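Local atomic coordinates of gamma-glutamylcyclotransferase (PDB entry 3CRY), a protein that catalyses the formation of 5-oxoproline from gamma-glutamyl dipeptides, works as a homodimer, and can induce cytochrome c release from mitochondria. Residues N25-E29 with M145-N150; R45-L51 with Q73-V79. The protein carries 1 engineered substitution. All blocks are in the same frame, centred on the assembly; numbering follows the deposited sequence.

Contact 1 (N25-E29 with M145-N150); sequences NLLTE and MGAKEN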
ATOM      1  N   ASN A  25      -5.761  13.849  10.006  1.00  5.68           N
ATOM      2  CA  ASN A  25      -4.512  14.638   9.934  1.00  5.65           C
ATOM      3  C   ASN A  25      -4.558  15.841   8.957  1.00  6.15           C
ATOM      4  O   ASN A  25      -3.571  16.564   8.818  1.00  6.58           O
ATOM      5  CB  ASN A  25      -3.278  13.748   9.685  1.00  5.59           C
ATOM      6  CG  ASN A  25      -2.838  12.972  10.941  1.00  7.39           C
ATOM      7  OD1 ASN A  25      -3.130  13.361  12.088  1.00  8.71           O
ATOM      8  ND2 ASN A  25      -2.129  11.874  10.720  1.00  9.44           N
ATOM      9  N   LEU A  26      -5.700  16.061   8.302  1.00  6.41           N
ATOM     10  CA  LEU A  26      -5.943  17.331   7.609  1.00  5.87           C
ATOM     11  C   LEU A  26      -5.972  18.524   8.575  1.00  6.64           C
ATOM     12  O   LEU A  26      -5.687  19.659   8.156  1.00  7.65           O
ATOM     13  CB  LEU A  26      -7.286  17.296   6.865  1.00  6.20           C
ATOM     14  CG  LEU A  26      -7.369  16.405   5.631  1.00  6.16           C
ATOM     15  CD1 LEU A  26      -8.832  16.362   5.143  1.00  7.08           C
ATOM     16  CD2 LEU A  26      -6.407  16.886   4.517  1.00  5.36           C
ATOM     17  N   LEU A  27      -6.330  18.278   9.843  1.00  6.16           N
ATOM     18  CA  LEU A  27      -6.468  19.355  10.833  1.00  6.06           C
ATOM     19  C   LEU A  27      -5.167  19.583  11.608  1.00  6.69           C
ATOM     20  O   LEU A  27      -4.622  18.664  12.215  1.00  7.40           O
ATOM     21  CB  LEU A  27      -7.611  19.057  11.814  1.00  6.50           C
ATOM     22  CG  LEU A  27      -7.924  20.219  12.768  1.00  6.75           C
ATOM     23  CD1 LEU A  27      -8.504  21.433  12.014  1.00  8.28           C
ATOM     24  CD2 LEU A  27      -8.875  19.734  13.859  1.00  8.74           C
ATOM     25  N   THR A  28      -4.685  20.818  11.585  1.00  7.44           N
ATOM     26  CA  THR A  28      -3.370  21.132  12.185  1.00  7.92           C
ATOM     27  C   THR A  28      -3.316  20.764  13.673  1.00  8.28           C
ATOM     28  O   THR A  28      -2.337  20.146  14.129  1.00  9.03           O
ATOM     29  CB  THR A  28      -3.023  22.607  11.946  1.00  8.44           C
ATOM     30  OG1 THR A  28      -3.102  22.858  10.547  1.00  9.61           O
ATOM     31  CG2 THR A  28      -1.620  22.940  12.429  1.00  8.52           C
ATOM     32  N   GLU A  29      -4.346  21.127  14.439  1.00  8.87           N
ATOM     33  CA  GLU A  29      -4.345  20.791  15.865  0.70  9.95           C
ATOM     34  C   GLU A  29      -4.381  19.284  16.138  1.00  9.33           C
ATOM     35  O   GLU A  29      -3.822  18.819  17.137  1.00 11.52           O
ATOM     36  CB  GLU A  29      -5.457  21.503  16.641  0.70  9.95           C
ATOM     37  CG  GLU A  29      -5.125  21.587  18.144  0.70 11.37           C
ATOM     38  CD  GLU A  29      -6.215  22.228  18.990  0.70 12.32           C
ATOM     39  OE1 GLU A  29      -7.180  22.766  18.418  0.70 14.90           O
ATOM     40  OE2 GLU A  29      -6.111  22.178  20.243  0.70 15.65           O
ATOM     41  N   MET A 145     -13.204  20.320   9.189  1.00  7.35           N
ATOM     42  CA  MET A 145     -12.470  21.463   9.776  1.00  8.91           C
ATOM     43  C   MET A 145     -11.079  21.603   9.176  1.00  8.53           C
ATOM     44  O   MET A 145     -10.650  22.706   8.827  1.00  8.16           O
ATOM     45  CB  MET A 145     -12.349  21.300  11.288  1.00  8.66           C
ATOM     46  CG  MET A 145     -13.643  21.610  12.031  1.00 10.02           C
ATOM     47  SD  MET A 145     -13.503  21.238  13.798  1.00 14.51           S
ATOM     48  CE  MET A 145     -12.202  22.360  14.307  1.00 14.16           C
ATOM     49  N   GLY A 146     -10.384  20.472   9.069  1.00  7.16           N
ATOM     50  CA  GLY A 146      -9.022  20.469   8.515  1.00  6.41           C
ATOM     51  C   GLY A 146      -9.025  20.874   7.047  1.00  7.08           C
ATOM     52  O   GLY A 146      -8.134  21.606   6.591  1.00  6.28           O
ATOM     53  N   ALA A 147     -10.017  20.390   6.296  1.00  5.96           N
ATOM     54  CA  ALA A 147     -10.101  20.699   4.866  1.00  7.28           C
ATOM     55  C   ALA A 147     -10.290  22.210   4.669  1.00  7.49           C
ATOM     56  O   ALA A 147      -9.698  22.824   3.777  1.00  7.66           O
ATOM     57  CB  ALA A 147     -11.245  19.903   4.219  1.00  6.84           C
ATOM     58  N   LYS A 148     -11.118  22.814   5.516  1.00  7.49           N
ATOM     59  CA  LYS A 148     -11.383  24.247   5.407  1.00  8.49           C
ATOM     60  C   LYS A 148     -10.164  25.067   5.843  1.00  8.85           C
ATOM     61  O   LYS A 148      -9.725  25.976   5.133  1.00  9.16           O
ATOM     62  CB  LYS A 148     -12.592  24.594   6.274  1.00  8.12           C
ATOM     63  CG  LYS A 148     -12.967  26.051   6.233  1.00 10.23           C
ATOM     64  CD  LYS A 148     -14.288  26.243   6.961  1.00 14.13           C
ATOM     65  CE  LYS A 148     -14.879  27.585   6.623  1.00 19.57           C
ATOM     66  NZ  LYS A 148     -14.463  28.557   7.643  1.00 23.85           N
ATOM     67  N   GLU A 149      -9.599  24.716   6.998  1.00  8.14           N
ATOM     68  CA  GLU A 149      -8.453  25.427   7.578  1.00  8.90           C
ATOM     69  C   GLU A 149      -7.257  25.479   6.634  1.00  8.81           C
ATOM     70  O   GLU A 149      -6.564  26.501   6.543  1.00  8.87           O
ATOM     71  CB  GLU A 149      -8.044  24.722   8.875  1.00  9.08           C
ATOM     72  CG  GLU A 149      -6.735  25.177   9.501  1.00 11.01           C
ATOM     73  CD  GLU A 149      -6.355  24.306  10.689  1.00 10.75           C
ATOM     74  OE1 GLU A 149      -5.894  23.166  10.450  1.00 14.89           O
ATOM     75  OE2 GLU A 149      -6.548  24.747  11.852  1.00 17.18           O
ATOM     76  N   ASN A 150      -6.992  24.357   5.975  1.00  9.52           N
ATOM     77  CA  ASN A 150      -5.799  24.229   5.151  1.00 10.34           C
ATOM     78  C   ASN A 150      -6.008  24.465   3.652  1.00 10.86           C
ATOM     79  O   ASN A 150      -5.128  24.192   2.848  1.00 11.74           O
ATOM     80  CB  ASN A 150      -5.053  22.922   5.495  1.00 10.93           C
ATOM     81  CG  ASN A 150      -4.285  23.023   6.809  1.00 11.09           C
ATOM     82  OD1 ASN A 150      -3.597  24.022   7.076  1.00 13.13           O
ATOM     83  ND2 ASN A 150      -4.418  22.010   7.655  1.00 10.96           N
TER
HETATM   84  O   HOH W   1      -2.132  24.902   8.936  1.00 22.65           O
HETATM   85  O   HOH W   2      -6.129  23.296  13.948  1.00  9.97           O
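L27 crosses G146 with their CA atoms 3.6 Å apart, an approach that the missing side chain of G146 permits: a CB there would run into the peptide between L26 and L27. The last turn of helix 137-149 lies against the chain that leads from the inferred substrate-binding loop Y19-S24 into helix 28-34. L27 is the N-cap, and a carboxylate from the end of one helix, E149, here accepts the first-turn N-H of another: T28 N gives a nearly straight bond (2.9 Å, 167°) to the syn lone pair of OE1, while T28 OG1, 2.8 Å from the same oxygen, comes from above the carboxylate plane. E149, its CG anti to the backbone N (chi1 170°), reaches across in an extended chain. A water joins E149 OE2 to the N of E29, so both carboxylate oxygens serve the first turn. N150 sends ND2 to L26 O at 2.7 Å, with the oxygen in its amide plane; a second water links its OD1 to T28 OG1. L27 CD1 packs on M145 CB (3.9 Å). I179 of helix 174-181 touches L27 and M145, A147 meets helix 154-161, and L26, T28 and N150 rest on strand 77-87.

Contact 2 (R45-L51 with Q73-V79); sequences RLQDFKL and QSPGDEV
Two corners of the chain pack together here: at 47-48 it leaves the five-stranded antiparallel sheet for the three-stranded one, and at 75-76 it returns. In the five-stranded sheet L46 and V79 form a hydrogen-bonded antiparallel pair, L46 N reaching V79 O at 2.7 Å and V79 N returning to L46 O. D48 holds the corners together: its N bonds to D77 O, its O accepts from S74 N, and the anti lone pair of its OD1 takes G76 N almost straight (2.8 Å, 177°). G76 lies in the type II turn from S74 to D77, at backbone angles that call for glycine. Across the same strand pair, beside L46 and V79, R45 and E78 form a salt bridge, NH1 to OE2 at 3.2 Å, with OE2 in the guanidinium plane but the two flat groups 76° apart; a bend at chi3 (50°) of R45 turns NH1 toward the carboxylate. A methionine in place of R45 would probably leave the E78 carboxylate without this charge partner. E78 OE2 is also bonded to W80 NE1. CG2 of V79 lies 4.2 Å from CB of both F49 and L51. Q73, whose amide bonds to Y105 of the second subunit, lays CG over one face of the F49 ring, 3.8 Å from the centroid, while L46 CD2 covers the opposite face.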
ATOM      1  N   ARG A  45      -3.263  17.040  -4.868  1.00  8.69           N
ATOM      2  CA  ARG A  45      -4.266  16.110  -5.385  1.00  9.33           C
ATOM      3  C   ARG A  45      -3.636  14.762  -5.722  1.00  8.99           C
ATOM      4  O   ARG A  45      -2.622  14.697  -6.435  1.00  8.68           O
ATOM      5  CB  ARG A  45      -4.947  16.706  -6.639  1.00  9.73           C
ATOM      6  CG  ARG A  45      -5.846  15.717  -7.387  1.00 10.30           C
ATOM      7  CD  ARG A  45      -6.827  16.345  -8.390  1.00 12.75           C
ATOM      8  NE  ARG A  45      -6.224  17.290  -9.326  1.00 17.22           N
ATOM      9  CZ  ARG A  45      -6.933  18.067 -10.152  1.00 21.84           C
ATOM     10  NH1 ARG A  45      -8.271  18.012 -10.160  1.00 22.32           N
ATOM     11  NH2 ARG A  45      -6.319  18.905 -10.985  1.00 23.66           N
ATOM     12  N   LEU A  46      -4.239  13.687  -5.203  1.00  8.60           N
ATOM     13  CA  LEU A  46      -3.864  12.341  -5.595  1.00  8.65           C
ATOM     14  C   LEU A  46      -4.823  11.855  -6.685  1.00  8.66           C
ATOM     15  O   LEU A  46      -6.021  11.663  -6.452  1.00  7.93           O
ATOM     16  CB  LEU A  46      -3.803  11.403  -4.372  1.00  7.75           C
ATOM     17  CG  LEU A  46      -3.464   9.931  -4.642  1.00  7.81           C
ATOM     18  CD1 LEU A  46      -2.073   9.752  -5.237  1.00  9.57           C
ATOM     19  CD2 LEU A  46      -3.623   9.117  -3.348  1.00  9.81           C
ATOM     20  N   GLN A  47      -4.277  11.681  -7.888  1.00  9.03           N
ATOM     21  CA  GLN A  47      -5.072  11.254  -9.039  1.00  9.87           C
ATOM     22  C   GLN A  47      -5.357   9.739  -8.988  1.00  9.18           C
ATOM     23  O   GLN A  47      -4.493   8.945  -8.581  1.00  9.88           O
ATOM     24  CB  GLN A  47      -4.320  11.655 -10.328  1.00 11.01           C
ATOM     25  CG  GLN A  47      -5.185  11.924 -11.557  1.00 14.72           C
ATOM     26  CD  GLN A  47      -6.270  12.964 -11.314  1.00 18.87           C
ATOM     27  OE1 GLN A  47      -7.443  12.623 -11.260  1.00 20.93           O
ATOM     28  NE2 GLN A  47      -5.878  14.222 -11.127  1.00 19.49           N
ATOM     29  N   ASP A  48      -6.557   9.336  -9.396  1.00  8.45           N
ATOM     30  CA  ASP A  48      -6.924   7.941  -9.585  1.00  8.95           C
ATOM     31  C   ASP A  48      -6.954   7.122  -8.279  1.00  8.78           C
ATOM     32  O   ASP A  48      -6.656   5.922  -8.268  1.00  8.55           O
ATOM     33  CB  ASP A  48      -6.051   7.259 -10.667  1.00  8.87           C
ATOM     34  CG  ASP A  48      -6.094   7.995 -12.016  1.00 12.27           C
ATOM     35  OD1 ASP A  48      -7.205   8.314 -12.491  1.00 14.73           O
ATOM     36  OD2 ASP A  48      -5.011   8.288 -12.575  1.00 16.21           O
ATOM     37  N   PHE A  49      -7.366   7.784  -7.195  1.00  8.39           N
ATOM     38  CA  PHE A  49      -7.710   7.119  -5.936  1.00  8.13           C
ATOM     39  C   PHE A  49      -9.057   7.655  -5.467  1.00  8.26           C
ATOM     40  O   PHE A  49      -9.452   8.779  -5.858  1.00  7.90           O
ATOM     41  CB  PHE A  49      -6.682   7.437  -4.844  1.00  7.66           C
ATOM     42  CG  PHE A  49      -5.406   6.619  -4.913  1.00  8.08           C
ATOM     43  CD1 PHE A  49      -4.439   6.888  -5.883  1.00  8.31           C
ATOM     44  CD2 PHE A  49      -5.148   5.618  -3.956  1.00  9.96           C
ATOM     45  CE1 PHE A  49      -3.247   6.158  -5.923  1.00  7.88           C
ATOM     46  CE2 PHE A  49      -3.961   4.891  -4.005  1.00  8.31           C
ATOM     47  CZ  PHE A  49      -3.014   5.169  -4.973  1.00  7.52           C
ATOM     48  N   LYS A  50      -9.741   6.869  -4.636  1.00  8.35           N
ATOM     49  CA  LYS A  50     -11.056   7.233  -4.086  1.00  9.82           C
ATOM     50  C   LYS A  50     -11.016   7.115  -2.568  1.00  8.51           C
ATOM     51  O   LYS A  50     -10.401   6.174  -2.028  1.00  8.75           O
ATOM     52  CB  LYS A  50     -12.141   6.313  -4.659  1.00  9.97           C
ATOM     53  CG  LYS A  50     -13.551   6.583  -4.155  1.00 12.08           C
ATOM     54  CD  LYS A  50     -14.560   5.603  -4.792  1.00 14.80           C
ATOM     55  CE  LYS A  50     -15.998   5.914  -4.378  1.00 20.39           C
ATOM     56  NZ  LYS A  50     -16.568   7.001  -5.222  1.00 25.90           N
ATOM     57  N   LEU A  51     -11.672   8.050  -1.883  1.00  7.64           N
ATOM     58  CA  LEU A  51     -11.747   8.060  -0.418  1.00  7.31           C
ATOM     59  C   LEU A  51     -12.846   7.096   0.069  1.00  7.44           C
ATOM     60  O   LEU A  51     -13.942   7.039  -0.509  1.00  7.56           O
ATOM     61  CB  LEU A  51     -12.060   9.498   0.055  1.00  7.39           C
ATOM     62  CG  LEU A  51     -12.127   9.771   1.563  1.00  8.37           C
ATOM     63  CD1 LEU A  51     -10.749   9.716   2.195  1.00  9.49           C
ATOM     64  CD2 LEU A  51     -12.764  11.126   1.812  1.00  8.45           C
ATOM     65  N   GLN A  73      -7.152   2.462  -5.171  1.00  8.02           N
ATOM     66  CA  GLN A  73      -6.998   2.847  -6.584  1.00  8.86           C
ATOM     67  C   GLN A  73      -8.307   2.742  -7.370  1.00  9.44           C
ATOM     68  O   GLN A  73      -9.019   1.722  -7.308  1.00 10.30           O
ATOM     69  CB  GLN A  73      -5.857   2.036  -7.214  1.00  9.07           C
ATOM     70  CG  GLN A  73      -4.506   2.488  -6.677  1.00  9.05           C
ATOM     71  CD  GLN A  73      -3.423   1.491  -6.920  1.00 10.91           C
ATOM     72  OE1 GLN A  73      -3.532   0.329  -6.500  1.00 11.74           O
ATOM     73  NE2 GLN A  73      -2.354   1.935  -7.597  1.00 10.90           N
ATOM     74  N   SER A  74      -8.625   3.816  -8.087  1.00  9.70           N
ATOM     75  CA  SER A  74      -9.892   3.939  -8.815  1.00 10.72           C
ATOM     76  C   SER A  74      -9.707   4.930  -9.971  1.00 11.19           C
ATOM     77  O   SER A  74      -9.704   6.151  -9.754  1.00 10.59           O
ATOM     78  CB  SER A  74     -10.987   4.422  -7.849  1.00 10.50           C
ATOM     79  OG  SER A  74     -12.285   4.372  -8.434  1.00 11.21           O
ATOM     80  N   PRO A  75      -9.499   4.421 -11.202  1.00 12.22           N
ATOM     81  CA  PRO A  75      -9.233   5.326 -12.326  1.00 12.64           C
ATOM     82  C   PRO A  75     -10.313   6.394 -12.490  1.00 12.51           C
ATOM     83  O   PRO A  75     -11.495   6.061 -12.490  1.00 12.80           O
ATOM     84  CB  PRO A  75      -9.263   4.395 -13.546  1.00 12.38           C
ATOM     85  CG  PRO A  75      -8.839   3.060 -12.999  1.00 13.88           C
ATOM     86  CD  PRO A  75      -9.444   3.000 -11.607  1.00 13.30           C
ATOM     87  N   GLY A  76      -9.903   7.654 -12.626  1.00 12.95           N
ATOM     88  CA  GLY A  76     -10.867   8.740 -12.854  1.00 12.86           C
ATOM     89  C   GLY A  76     -11.333   9.488 -11.620  1.00 13.40           C
ATOM     90  O   GLY A  76     -11.892  10.590 -11.739  1.00 13.73           O
ATOM     91  N   ASP A  77     -11.131   8.882 -10.445  1.00 12.24           N
ATOM     92  CA  ASP A  77     -11.446   9.515  -9.159  1.00 11.88           C
ATOM     93  C   ASP A  77     -10.250  10.317  -8.648  1.00 11.12           C
ATOM     94  O   ASP A  77      -9.162  10.234  -9.199  1.00 10.93           O
ATOM     95  CB  ASP A  77     -11.853   8.454  -8.132  1.00 12.16           C
ATOM     96  CG  ASP A  77     -13.279   7.972  -8.321  1.00 14.99           C
ATOM     97  OD1 ASP A  77     -14.203   8.822  -8.306  1.00 17.38           O
ATOM     98  OD2 ASP A  77     -13.491   6.751  -8.483  1.00 16.56           O
ATOM     99  N   GLU A  78     -10.443  11.112  -7.598  1.00 10.02           N
ATOM    100  CA  GLU A  78      -9.301  11.808  -7.020  1.00  9.66           C
ATOM    101  C   GLU A  78      -9.527  12.044  -5.535  1.00  9.53           C
ATOM    102  O   GLU A  78     -10.671  12.018  -5.068  1.00  8.97           O
ATOM    103  CB  GLU A  78      -9.008  13.136  -7.738  1.00 10.79           C
ATOM    104  CG  GLU A  78     -10.129  14.140  -7.621  1.00 13.65           C
ATOM    105  CD  GLU A  78     -10.022  15.267  -8.647  1.00 17.29           C
ATOM    106  OE1 GLU A  78      -9.671  15.004  -9.834  1.00 19.94           O
ATOM    107  OE2 GLU A  78     -10.301  16.418  -8.257  1.00 17.54           O
ATOM    108  N   VAL A  79      -8.423  12.235  -4.818  1.00  8.97           N
ATOM    109  CA  VAL A  79      -8.446  12.549  -3.391  1.00  8.32           C
ATOM    110  C   VAL A  79      -7.557  13.777  -3.172  1.00  7.99           C
ATOM    111  O   VAL A  79      -6.391  13.775  -3.597  1.00  8.43           O
ATOM    112  CB  VAL A  79      -7.910  11.350  -2.552  1.00  7.96           C
ATOM    113  CG1 VAL A  79      -7.689  11.750  -1.090  1.00  8.87           C
ATOM    114  CG2 VAL A  79      -8.871  10.177  -2.625  1.00  9.48           C
TER
HETATM  115  O   HOH W   3     -15.971   5.870  -8.346  1.00 27.64           O
HETATM  116  O   HOH W   4     -12.563  10.406  -3.524  1.00 10.70           O

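How the contacts relate
The centres of contacts 1 and 2 lie 20 Å apart, and their nearest atoms, about 7 Å apart, do not touch. Along the chain, 25-29 comes first, then 45-51 and 73-79, and last 145-150, so contact 2 falls wholly between the two halves of contact 1. Helix 28-34 leads from the first contact into strand 39-46 of the second. Strand 77-87 supplies D77-V79 to contact 2 and further along, at V82 and W84, bears side chains of contact 1; helix 154-161 touches both contacts. Contact 1 joins distant parts of the chain, whereas contact 2 joins the two sheets beside the subunit interface. Each lies near inferred substrate-binding residues, L26 close to G23 and L51 close to Y22.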